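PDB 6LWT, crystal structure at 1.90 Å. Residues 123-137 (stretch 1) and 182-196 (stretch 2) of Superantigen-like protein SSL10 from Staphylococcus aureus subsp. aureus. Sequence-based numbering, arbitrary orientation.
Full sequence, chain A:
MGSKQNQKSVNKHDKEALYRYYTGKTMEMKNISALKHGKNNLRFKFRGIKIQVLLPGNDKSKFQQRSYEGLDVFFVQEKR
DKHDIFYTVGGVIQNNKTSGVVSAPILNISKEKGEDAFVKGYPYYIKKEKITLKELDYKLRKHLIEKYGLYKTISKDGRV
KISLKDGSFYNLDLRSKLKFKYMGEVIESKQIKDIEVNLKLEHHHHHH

Stretch 1 123-137: PYYIKKEKITLKELD
Stretch 2 182-196: YMGEVIESKQIKDIE

A short antiparallel strand pairing, extended at both ends by backbone hydrogen bonds and packed on one face with aliphatic side chains, joins the two stretches and buries 890 Å² in total. Strand 130-132 runs at 147° to strand 186-188, with Lys-130 opposite Glu-188, Ile-131 opposite Ile-187 (CA-CA 5.2 Å) and Thr-132 opposite Val-186 (4.3 Å between CA atoms). Phi/psi stay extended, -146/131 at Ile-131 and -113/135 at Ile-187. This central pair bonds twice: Ile-131 N to Ile-187 O, 2.8 Å, and Ile-187 N to Ile-131 O, 2.7 Å. Leu-133 N reaches Glu-185 O at 2.9 Å; at the other end Ser-189 N donates to Glu-129 O at 3.0 Å. Ser-189, chi1 m, is small enough to be buried here, and its OG donates to Lys-128 O at 2.7 Å.

Lys-130, Thr-132, Val-186 and Glu-188 share the more polar face. Thr-132, chi1 p, also caps the following helix, its OG1 accepting from Glu-135 N at 3.1 Å.

Ile-131 and Ile-187 occupy the other face. Ile-187 (m, t) sets CD1 4.1 Å from Leu-133 CD1, while Leu-136 CD2 lies 3.9 Å from Ile-192 CD1. Ile-126 CD1 meets Ile-192 CD1 at 3.6 Å; both isoleucines are m, t. Branched aliphatics suit this buried, apolar packing.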

# COMPACT_ATOMS: atom_id res chain seq x y z
N PRO A 123 -1.41 17.21 -8.20
CA PRO A 123 -2.35 16.45 -7.41
C PRO A 123 -2.28 14.94 -7.65
O PRO A 123 -2.08 14.48 -8.77
CB PRO A 123 -3.73 17.00 -7.84
CG PRO A 123 -3.46 18.31 -8.47
CD PRO A 123 -2.09 18.21 -9.05
N TYR A 124 -2.43 14.20 -6.56
CA TYR A 124 -2.45 12.74 -6.57
C TYR A 124 -3.78 12.35 -5.96
O TYR A 124 -4.06 12.70 -4.83
CB TYR A 124 -1.32 12.18 -5.72
CG TYR A 124 -1.35 10.68 -5.69
CD1 TYR A 124 -0.87 9.94 -6.76
CD2 TYR A 124 -1.94 10.00 -4.62
CE1 TYR A 124 -0.93 8.55 -6.76
CE2 TYR A 124 -2.03 8.62 -4.61
CZ TYR A 124 -1.52 7.89 -5.68
OH TYR A 124 -1.60 6.51 -5.65
N TYR A 125 -4.62 11.66 -6.74
CA TYR A 125 -6.01 11.46 -6.38
C TYR A 125 -6.21 10.15 -5.62
O TYR A 125 -5.62 9.13 -5.96
CB TYR A 125 -6.91 11.52 -7.63
CG TYR A 125 -6.83 12.85 -8.32
CD1 TYR A 125 -7.49 13.96 -7.80
CD2 TYR A 125 -6.06 13.02 -9.47
CE1 TYR A 125 -7.40 15.20 -8.42
CE2 TYR A 125 -5.96 14.25 -10.10
CZ TYR A 125 -6.63 15.34 -9.57
OH TYR A 125 -6.52 16.56 -10.17
N ILE A 126 -7.02 10.23 -4.56
CA ILE A 126 -7.43 9.10 -3.76
C ILE A 126 -8.97 9.13 -3.66
O ILE A 126 -9.53 10.08 -3.09
CB ILE A 126 -6.81 9.17 -2.36
CG1 ILE A 126 -5.28 9.13 -2.47
CG2 ILE A 126 -7.31 8.02 -1.51
CD1 ILE A 126 -4.57 9.44 -1.19
N LYS A 127 -9.62 8.08 -4.17
CA LYS A 127 -11.09 8.04 -4.28
C LYS A 127 -11.76 7.60 -2.96
O LYS A 127 -12.84 8.07 -2.62
CB LYS A 127 -11.59 7.10 -5.40
CG LYS A 127 -10.74 6.96 -6.65
CD LYS A 127 -10.62 8.22 -7.48
CE LYS A 127 -9.34 8.18 -8.31
NZ LYS A 127 -9.41 9.08 -9.48
N LYS A 128 -11.10 6.72 -2.22
CA LYS A 128 -11.65 6.18 -0.98
C LYS A 128 -11.59 7.17 0.19
O LYS A 128 -10.68 7.98 0.28
CB LYS A 128 -10.90 4.91 -0.57
CG LYS A 128 -10.91 3.79 -1.59
CD LYS A 128 -9.84 2.76 -1.25
CE LYS A 128 -10.31 1.39 -1.70
NZ LYS A 128 -9.26 0.36 -1.59
N GLU A 129 -12.55 7.06 1.10
CA GLU A 129 -12.54 7.81 2.35
C GLU A 129 -11.39 7.38 3.26
O GLU A 129 -10.86 8.20 4.01
CB GLU A 129 -13.86 7.62 3.11
CG GLU A 129 -13.88 8.20 4.51
CD GLU A 129 -15.24 8.14 5.19
OE1 GLU A 129 -16.25 8.50 4.54
OE2 GLU A 129 -15.30 7.74 6.38
N LYS A 130 -11.08 6.09 3.26
CA LYS A 130 -9.98 5.55 4.05
C LYS A 130 -9.08 4.74 3.14
O LYS A 130 -9.54 4.18 2.17
CB LYS A 130 -10.49 4.64 5.17
CG LYS A 130 -10.84 5.39 6.44
CD LYS A 130 -11.67 4.50 7.36
CE LYS A 130 -12.63 5.31 8.22
NZ LYS A 130 -13.76 4.46 8.67
N ILE A 131 -7.79 4.70 3.48
CA ILE A 131 -6.83 3.97 2.67
C ILE A 131 -5.78 3.40 3.62
O ILE A 131 -5.29 4.12 4.50
CB ILE A 131 -6.20 4.86 1.56
CG1 ILE A 131 -5.39 4.01 0.59
CG2 ILE A 131 -5.34 6.00 2.13
CD1 ILE A 131 -4.99 4.74 -0.68
N THR A 132 -5.48 2.11 3.47
CA THR A 132 -4.37 1.55 4.24
C THR A 132 -3.05 2.14 3.77
O THR A 132 -2.87 2.49 2.59
CB THR A 132 -4.30 0.00 4.17
OG1 THR A 132 -4.21 -0.44 2.80
CG2 THR A 132 -5.55 -0.59 4.84
N LEU A 133 -2.10 2.21 4.69
CA LEU A 133 -0.71 2.49 4.31
C LEU A 133 -0.20 1.51 3.27
O LEU A 133 0.55 1.90 2.38
CB LEU A 133 0.21 2.56 5.53
CG LEU A 133 1.68 2.90 5.23
CD1 LEU A 133 1.86 4.29 4.64
CD2 LEU A 133 2.52 2.76 6.48
N LYS A 134 -0.63 0.25 3.34
CA LYS A 134 -0.31 -0.74 2.32
C LYS A 134 -0.69 -0.31 0.90
O LYS A 134 0.14 -0.38 -0.02
CB LYS A 134 -1.05 -2.04 2.65
CG LYS A 134 -0.82 -3.14 1.64
CD LYS A 134 -1.85 -4.24 1.79
CE LYS A 134 -1.50 -5.41 0.91
NZ LYS A 134 -0.20 -6.02 1.28
N GLU A 135 -1.94 0.11 0.73
CA GLU A 135 -2.45 0.49 -0.59
C GLU A 135 -1.79 1.78 -1.08
O GLU A 135 -1.45 1.90 -2.26
CB GLU A 135 -3.97 0.67 -0.55
CG GLU A 135 -4.57 0.98 -1.91
CD GLU A 135 -6.09 1.08 -1.94
OE1 GLU A 135 -6.77 0.56 -1.04
OE2 GLU A 135 -6.60 1.67 -2.91
N LEU A 136 -1.60 2.73 -0.17
CA LEU A 136 -0.97 3.99 -0.53
C LEU A 136 0.49 3.77 -0.92
O LEU A 136 0.92 4.23 -1.97
CB LEU A 136 -1.10 5.00 0.61
CG LEU A 136 -0.69 6.45 0.28
CD1 LEU A 136 -1.30 6.96 -1.02
CD2 LEU A 136 -1.06 7.33 1.44
N ASP A 137 1.20 2.99 -0.12
CA ASP A 137 2.57 2.60 -0.44
C ASP A 137 2.66 1.96 -1.82
O ASP A 137 3.44 2.41 -2.68
CB ASP A 137 3.11 1.65 0.62
CG ASP A 137 4.46 1.05 0.26
OD1 ASP A 137 5.48 1.78 0.26
OD2 ASP A 137 4.50 -0.18 -0.02
N TYR A 182 3.30 -3.05 9.16
CA TYR A 182 2.68 -1.75 8.86
C TYR A 182 1.56 -1.79 7.82
O TYR A 182 0.98 -0.74 7.52
CB TYR A 182 3.76 -0.75 8.41
CG TYR A 182 4.85 -0.57 9.44
CD1 TYR A 182 4.54 -0.17 10.73
CD2 TYR A 182 6.20 -0.79 9.12
CE1 TYR A 182 5.54 -0.01 11.70
CE2 TYR A 182 7.20 -0.62 10.07
CZ TYR A 182 6.86 -0.25 11.36
OH TYR A 182 7.82 -0.09 12.34
N MET A 183 1.24 -2.97 7.30
CA MET A 183 0.30 -3.07 6.19
C MET A 183 -1.17 -3.04 6.61
O MET A 183 -2.04 -3.03 5.75
CB MET A 183 0.57 -4.34 5.37
CG MET A 183 1.83 -4.22 4.55
SD MET A 183 2.18 -5.71 3.64
CE MET A 183 3.58 -5.18 2.70
N GLY A 184 -1.43 -2.99 7.90
CA GLY A 184 -2.79 -2.85 8.39
C GLY A 184 -3.20 -1.44 8.78
O GLY A 184 -4.40 -1.21 8.87
N GLU A 185 -2.23 -0.55 9.03
CA GLU A 185 -2.46 0.88 9.38
C GLU A 185 -3.46 1.53 8.43
O GLU A 185 -3.27 1.42 7.23
CB GLU A 185 -1.16 1.69 9.24
CG GLU A 185 -0.18 1.65 10.41
CD GLU A 185 -0.17 2.92 11.28
OE1 GLU A 185 0.45 2.84 12.35
OE2 GLU A 185 -0.76 3.97 10.93
N VAL A 186 -4.45 2.25 8.95
CA VAL A 186 -5.49 2.89 8.12
C VAL A 186 -5.33 4.40 8.20
O VAL A 186 -5.19 4.94 9.29
CB VAL A 186 -6.91 2.50 8.59
CG1 VAL A 186 -7.97 3.24 7.78
CG2 VAL A 186 -7.12 1.00 8.48
N ILE A 187 -5.33 5.06 7.04
CA ILE A 187 -5.17 6.50 6.96
C ILE A 187 -6.49 7.08 6.45
O ILE A 187 -7.08 6.57 5.50
CB ILE A 187 -4.01 6.92 6.03
CG1 ILE A 187 -2.68 6.31 6.51
CG2 ILE A 187 -3.93 8.44 5.95
CD1 ILE A 187 -1.57 6.39 5.48
N GLU A 188 -6.93 8.15 7.09
CA GLU A 188 -8.08 8.93 6.65
C GLU A 188 -7.65 9.82 5.48
O GLU A 188 -6.84 10.72 5.65
CB GLU A 188 -8.57 9.76 7.83
CG GLU A 188 -9.85 10.53 7.58
CD GLU A 188 -11.13 9.81 7.99
OE1 GLU A 188 -12.19 10.47 7.89
OE2 GLU A 188 -11.08 8.62 8.41
N SER A 189 -8.18 9.56 4.30
CA SER A 189 -7.66 10.12 3.05
C SER A 189 -7.65 11.65 2.99
O SER A 189 -6.74 12.24 2.43
CB SER A 189 -8.46 9.58 1.86
OG SER A 189 -8.37 8.15 1.76
N LYS A 190 -8.68 12.27 3.57
CA LYS A 190 -8.81 13.75 3.63
C LYS A 190 -7.79 14.42 4.54
O LYS A 190 -7.59 15.63 4.44
CB LYS A 190 -10.22 14.12 4.12
CG LYS A 190 -10.45 13.83 5.60
CD LYS A 190 -11.73 14.47 6.14
CE LYS A 190 -12.26 13.83 7.41
NZ LYS A 190 -11.29 13.77 8.54
N GLN A 191 -7.19 13.66 5.45
CA GLN A 191 -6.12 14.15 6.30
C GLN A 191 -4.77 14.27 5.64
O GLN A 191 -3.90 14.94 6.18
CB GLN A 191 -6.03 13.31 7.60
CG GLN A 191 -7.23 13.52 8.53
CD GLN A 191 -7.46 15.02 8.85
OE1 GLN A 191 -6.73 15.61 9.64
NE2 GLN A 191 -8.48 15.62 8.24
N ILE A 192 -4.58 13.68 4.46
CA ILE A 192 -3.28 13.71 3.81
C ILE A 192 -3.08 15.13 3.27
O ILE A 192 -3.90 15.63 2.50
CB ILE A 192 -3.13 12.65 2.71
CG1 ILE A 192 -3.43 11.24 3.26
CG2 ILE A 192 -1.73 12.70 2.12
CD1 ILE A 192 -3.60 10.20 2.19
N LYS A 193 -1.99 15.75 3.68
CA LYS A 193 -1.66 17.13 3.28
C LYS A 193 -0.84 17.08 2.01
O LYS A 193 -1.21 17.65 1.00
CB LYS A 193 -0.89 17.85 4.41
CG LYS A 193 -0.48 19.30 4.12
CD LYS A 193 0.53 19.84 5.14
CE LYS A 193 -0.10 20.67 6.25
NZ LYS A 193 -0.08 22.14 5.93
N ASP A 194 0.29 16.37 2.05
CA ASP A 194 1.15 16.26 0.89
C ASP A 194 2.00 15.00 0.96
O ASP A 194 2.07 14.35 2.01
CB ASP A 194 2.03 17.52 0.73
CG ASP A 194 2.73 17.91 2.01
OD1 ASP A 194 3.45 17.09 2.55
OD2 ASP A 194 2.54 19.05 2.49
N ILE A 195 2.61 14.67 -0.17
CA ILE A 195 3.44 13.49 -0.34
C ILE A 195 4.73 13.96 -1.01
O ILE A 195 4.70 14.40 -2.16
CB ILE A 195 2.73 12.43 -1.20
CG1 ILE A 195 1.35 12.04 -0.60
CG2 ILE A 195 3.58 11.20 -1.34
CD1 ILE A 195 0.45 11.29 -1.54
N GLU A 196 5.85 13.84 -0.31
CA GLU A 196 7.14 14.32 -0.78
C GLU A 196 7.97 13.12 -1.19
O GLU A 196 8.22 12.26 -0.36
CB GLU A 196 7.87 15.12 0.31
CG GLU A 196 9.15 15.76 -0.21
CD GLU A 196 10.03 16.40 0.86
OE1 GLU A 196 11.14 16.83 0.46
OE2 GLU A 196 9.67 16.45 2.06
O HOH W 1 -11.23 10.92 4.29